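Local coordinates for PhnB-like domain-containing protein (Pseudomonas aeruginosa, PDB 1U69), which is of unknown function but belongs to the PhnB-like family of the glyoxalase/bleomycin-resistance superfamily and is a potential drug-resistance protein, at the interface of chains A and B. Sequence-based numbering; all coordinates share one arbitrary frame. Chains: chain A/B, hypothetical protein.

Contact 1: the interface of chains A and B. Residues chain A 10, 12, 66, 72; chain B 76-77, 109, 119.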
# COMPACT_ATOMS: atom_id res chain seq x y z
N CYS A 10 -16.41 -3.75 0.71
CA CYS A 10 -17.63 -4.19 1.39
C CYS A 10 -17.99 -5.60 0.96
O CYS A 10 -18.17 -5.86 -0.22
CB CYS A 10 -18.78 -3.23 1.08
SG CYS A 10 -20.29 -3.56 2.00
N TRP A 12 -20.48 -9.00 1.57
CA TRP A 12 -21.84 -9.37 2.00
C TRP A 12 -21.80 -10.67 2.78
O TRP A 12 -21.17 -11.64 2.35
CB TRP A 12 -22.72 -9.53 0.75
CG TRP A 12 -24.20 -9.52 0.97
CD1 TRP A 12 -24.96 -10.52 1.50
CD2 TRP A 12 -25.11 -8.48 0.61
NE1 TRP A 12 -26.28 -10.16 1.50
CE2 TRP A 12 -26.41 -8.91 0.96
CE3 TRP A 12 -24.96 -7.23 0.02
CZ2 TRP A 12 -27.53 -8.12 0.76
CZ3 TRP A 12 -26.08 -6.44 -0.18
CH2 TRP A 12 -27.35 -6.89 0.19
N LEU A 66 -21.03 -6.66 5.79
CA LEU A 66 -22.42 -6.22 5.81
C LEU A 66 -23.32 -7.41 5.99
O LEU A 66 -23.32 -8.31 5.16
CB LEU A 66 -22.75 -5.52 4.49
CG LEU A 66 -24.20 -5.10 4.21
CD1 LEU A 66 -24.75 -4.13 5.24
CD2 LEU A 66 -24.25 -4.45 2.83
N PHE A 72 -27.57 -12.27 -1.82
CA PHE A 72 -26.48 -12.37 -2.80
C PHE A 72 -25.44 -13.39 -2.35
O PHE A 72 -25.22 -13.60 -1.15
CB PHE A 72 -25.85 -10.99 -3.04
CG PHE A 72 -26.82 -9.95 -3.51
CD1 PHE A 72 -27.32 -9.99 -4.82
CD2 PHE A 72 -27.28 -8.96 -2.66
CE1 PHE A 72 -28.23 -9.03 -5.26
CE2 PHE A 72 -28.19 -8.00 -3.10
CZ PHE A 72 -28.67 -8.04 -4.40
N GLU B 76 -23.48 -8.13 -6.09
CA GLU B 76 -23.47 -7.22 -4.96
C GLU B 76 -22.76 -7.78 -3.74
O GLU B 76 -22.53 -7.06 -2.79
CB GLU B 76 -24.92 -6.87 -4.59
CG GLU B 76 -25.55 -5.86 -5.54
CD GLU B 76 -26.30 -6.48 -6.71
OE1 GLU B 76 -26.00 -7.61 -7.13
OE2 GLU B 76 -27.22 -5.80 -7.24
N ALA B 77 -22.42 -9.07 -3.77
CA ALA B 77 -21.66 -9.69 -2.68
C ALA B 77 -20.34 -8.94 -2.39
O ALA B 77 -19.88 -8.92 -1.25
CB ALA B 77 -21.38 -11.15 -3.01
N TRP B 109 -26.21 2.51 -3.82
CA TRP B 109 -25.55 1.49 -4.63
C TRP B 109 -25.78 1.77 -6.11
O TRP B 109 -26.84 2.21 -6.52
CB TRP B 109 -26.11 0.10 -4.32
CG TRP B 109 -25.79 -0.43 -2.98
CD1 TRP B 109 -26.14 0.11 -1.77
CD2 TRP B 109 -25.05 -1.62 -2.69
NE1 TRP B 109 -25.66 -0.68 -0.75
CE2 TRP B 109 -25.00 -1.75 -1.29
CE3 TRP B 109 -24.44 -2.61 -3.48
CZ2 TRP B 109 -24.34 -2.81 -0.65
CZ3 TRP B 109 -23.78 -3.65 -2.85
CH2 TRP B 109 -23.75 -3.75 -1.45
N GLN B 119 -20.78 1.69 -3.98
CA GLN B 119 -21.65 2.46 -3.11
C GLN B 119 -21.06 3.85 -3.02
O GLN B 119 -19.89 4.00 -2.67
CB GLN B 119 -21.72 1.85 -1.72
CG GLN B 119 -22.34 0.48 -1.67
CD GLN B 119 -22.27 -0.08 -0.26
OE1 GLN B 119 -22.83 0.53 0.68
NE2 GLN B 119 -21.57 -1.18 -0.10
O HOH W 1 -20.97 -5.70 -0.95

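Contact 2: the interface of chains A and B. Residues chain A 8-11, 78, 80; chain B 9, 78-80.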
# COMPACT_ATOMS: atom_id res chain seq x y z
N THR A 8 -13.54 1.56 0.79
CA THR A 8 -13.61 0.41 1.69
C THR A 8 -14.16 -0.79 0.94
O THR A 8 -15.12 -0.66 0.18
CB THR A 8 -14.53 0.76 2.88
OG1 THR A 8 -14.02 1.91 3.58
CG2 THR A 8 -14.57 -0.36 3.92
N ILE A 9 -13.56 -1.96 1.12
CA ILE A 9 -14.02 -3.20 0.49
C ILE A 9 -15.21 -3.70 1.30
O ILE A 9 -15.03 -4.05 2.46
CB ILE A 9 -12.87 -4.24 0.46
CG1 ILE A 9 -11.80 -3.90 -0.58
CG2 ILE A 9 -13.40 -5.66 0.13
CD1 ILE A 9 -11.29 -2.50 -0.60
N CYS A 10 -16.41 -3.75 0.71
CA CYS A 10 -17.63 -4.19 1.39
C CYS A 10 -17.99 -5.60 0.96
O CYS A 10 -18.17 -5.86 -0.22
CB CYS A 10 -18.78 -3.23 1.08
SG CYS A 10 -20.29 -3.56 2.00
N LEU A 11 -18.06 -6.52 1.92
CA LEU A 11 -18.33 -7.92 1.65
C LEU A 11 -19.63 -8.30 2.32
O LEU A 11 -19.85 -7.97 3.49
CB LEU A 11 -17.19 -8.78 2.19
CG LEU A 11 -15.86 -8.55 1.46
CD1 LEU A 11 -14.74 -9.17 2.25
CD2 LEU A 11 -15.93 -9.10 0.05
N PHE A 78 -14.62 -11.81 -7.55
CA PHE A 78 -13.79 -11.10 -6.57
C PHE A 78 -12.95 -12.08 -5.79
O PHE A 78 -13.45 -13.14 -5.38
CB PHE A 78 -14.65 -10.30 -5.59
CG PHE A 78 -13.90 -9.89 -4.36
CD1 PHE A 78 -13.13 -8.76 -4.36
CD2 PHE A 78 -13.95 -10.65 -3.20
CE1 PHE A 78 -12.42 -8.38 -3.21
CE2 PHE A 78 -13.24 -10.30 -2.08
CZ PHE A 78 -12.48 -9.17 -2.08
N PHE A 80 -9.37 -11.92 -2.77
CA PHE A 80 -8.18 -11.32 -2.14
C PHE A 80 -7.00 -12.15 -2.60
O PHE A 80 -7.04 -13.36 -2.49
CB PHE A 80 -8.24 -11.42 -0.62
CG PHE A 80 -9.21 -10.50 0.05
CD1 PHE A 80 -8.98 -9.13 0.10
CD2 PHE A 80 -10.31 -11.00 0.74
CE1 PHE A 80 -9.85 -8.28 0.76
CE2 PHE A 80 -11.19 -10.16 1.41
CZ PHE A 80 -10.96 -8.81 1.42
N ILE B 9 -6.67 -6.67 -4.13
CA ILE B 9 -8.04 -6.95 -4.57
C ILE B 9 -8.02 -7.38 -6.03
O ILE B 9 -7.62 -6.60 -6.90
CB ILE B 9 -8.92 -5.68 -4.40
CG1 ILE B 9 -9.08 -5.34 -2.93
CG2 ILE B 9 -10.25 -5.80 -5.13
CD1 ILE B 9 -9.75 -6.39 -2.07
N PHE B 78 -19.75 -8.36 -3.44
CA PHE B 78 -18.60 -7.46 -3.32
C PHE B 78 -18.98 -6.07 -3.80
O PHE B 78 -19.63 -5.94 -4.81
CB PHE B 78 -17.40 -7.95 -4.14
CG PHE B 78 -16.37 -6.86 -4.37
CD1 PHE B 78 -15.52 -6.49 -3.34
CD2 PHE B 78 -16.29 -6.16 -5.57
CE1 PHE B 78 -14.59 -5.47 -3.52
CE2 PHE B 78 -15.37 -5.13 -5.73
CZ PHE B 78 -14.52 -4.79 -4.72
N SER B 79 -18.55 -5.05 -3.09
CA SER B 79 -18.67 -3.69 -3.57
C SER B 79 -17.57 -2.80 -3.00
O SER B 79 -16.99 -3.08 -1.96
CB SER B 79 -20.05 -3.10 -3.23
OG SER B 79 -20.28 -3.15 -1.83
N PHE B 80 -17.23 -1.75 -3.74
CA PHE B 80 -16.38 -0.69 -3.23
C PHE B 80 -17.30 0.37 -2.62
O PHE B 80 -18.16 0.90 -3.32
CB PHE B 80 -15.59 -0.03 -4.34
CG PHE B 80 -14.40 -0.81 -4.85
CD1 PHE B 80 -13.34 -1.14 -4.02
CD2 PHE B 80 -14.31 -1.13 -6.21
CE1 PHE B 80 -12.21 -1.79 -4.54
CE2 PHE B 80 -13.18 -1.77 -6.72
CZ PHE B 80 -12.15 -2.11 -5.88
O HOH W 2 -20.97 -5.70 -0.95

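Contact 1: the interface of chains A and B
A:Phe72 and B:Glu76 lie flat against each other across the chain boundary, the phenyl ring and the carboxylate stacked with their planes 23° apart. They belong to a flanking patch of the two-fold interface between two copies of the protein, which may be a biological dimer contact. B:Glu76 CB sits over the middle of the ring face, 3.6 Å from the centroid of A:Phe72, in a CH-pi contact. Its chain then turns about the CB-CG bond (chi2 92°) and carries the carboxylate along the same face, where the carboxylate carbon CD comes to 3.5 Å from A:Phe72 CE1. The glutamate thus packs on the ring through its whole side chain, not merely its tip.

Beside this pair stands A:Trp12, with CG anti to the backbone N (chi1 -163°), which sends the indole away from strand 7-13 toward chain B. One indole face takes the rim of A:Phe72, while the six-membered part offers its edge to B:Trp109. The two tryptophans cross obliquely, with A:Trp12 CZ3 3.8 Å from B:Trp109 CH2. B:Trp109 also meets A:Leu66 tip to tip, CZ2 lying 3.8 Å from the methyl CD2. On chain B, B:Gln119 CG rests over the centre of a face of the B:Trp109 indole and probably helps to hold its tilt; the extended glutamine chain brings the amide NE2 near the thiol of A:Cys10.

Backbone polar groups flank this row of side chains. A:Trp12 N donates to B:Ala77 O at 2.9 Å, and A:Trp12 CB packs on B:Ala77 CA. A water molecule joins the two main chains, 2.9 Å from A:Cys10 O and 2.8 Å from B:Glu76 O.

Contact 2: the interface of chains A and B
Strand 7-13 of chain A and strand 78-84 of chain B pair as an antiparallel intermolecular sheet, joining two copies of this PhnB-like family protein in the deposited assembly; the pairing recurs with the chains exchanged, A:Phe80 opposite B:Ile9. The backbone bonds centre on A:Cys10 and B:Ser79, each of which gives its N-H to the other's carbonyl: A:Cys10 N to B:Ser79 O at 2.8 Å, and B:Ser79 N to A:Cys10 O at 3.0 Å.

Water strengthens the same link. The hydroxyl OG of B:Ser79, set between the backbone N and the carbonyl carbon (chi1 57°), lies 2.8 Å from the water that also bridges A:Cys10 O and B:Glu76 O, so the cysteine carbonyl is gripped by both an amide and a water.

Aromatic stacking joins A:Phe78 to its twin B:Phe78. The rings are nearly parallel, 10° apart with centroids 4.5 Å from each other, but slipped, each placing CD1 toward the rim of the other's face.

Aliphatic groups fill in around this stack. B:Ile9 CD1 reaches the in-plane edge of A:Phe78, 3.5 Å from CE1, and lies alongside A:Phe80. The two Ile9 side chains meet tip to tip, A:Ile9 CG1 3.6 Å from B:Ile9 CD1, while the branch methyl CG2 of A:Ile9 touches the edge of B:Phe78 3.8 Å from CE1.

The C-alpha centres of contact 1 and contact 2 lie about 8 Å apart, and both contain A:Cys10 and the same water, which ties B:Glu76 O, A:Cys10 O and B:Ser79 OG together. Strand 7-13 of chain A runs through the two sites, and on chain B residues 76-77 of contact 1 lead directly into strand 78-84 of contact 2. Contact 2 straddles the two-fold axis, where Phe78 and Ile9 meet their own copies, while contact 1 lies to one side and recurs with the chains exchanged. Such continuity is compatible with a stable dimer, though the structure alone does not prove the state in solution.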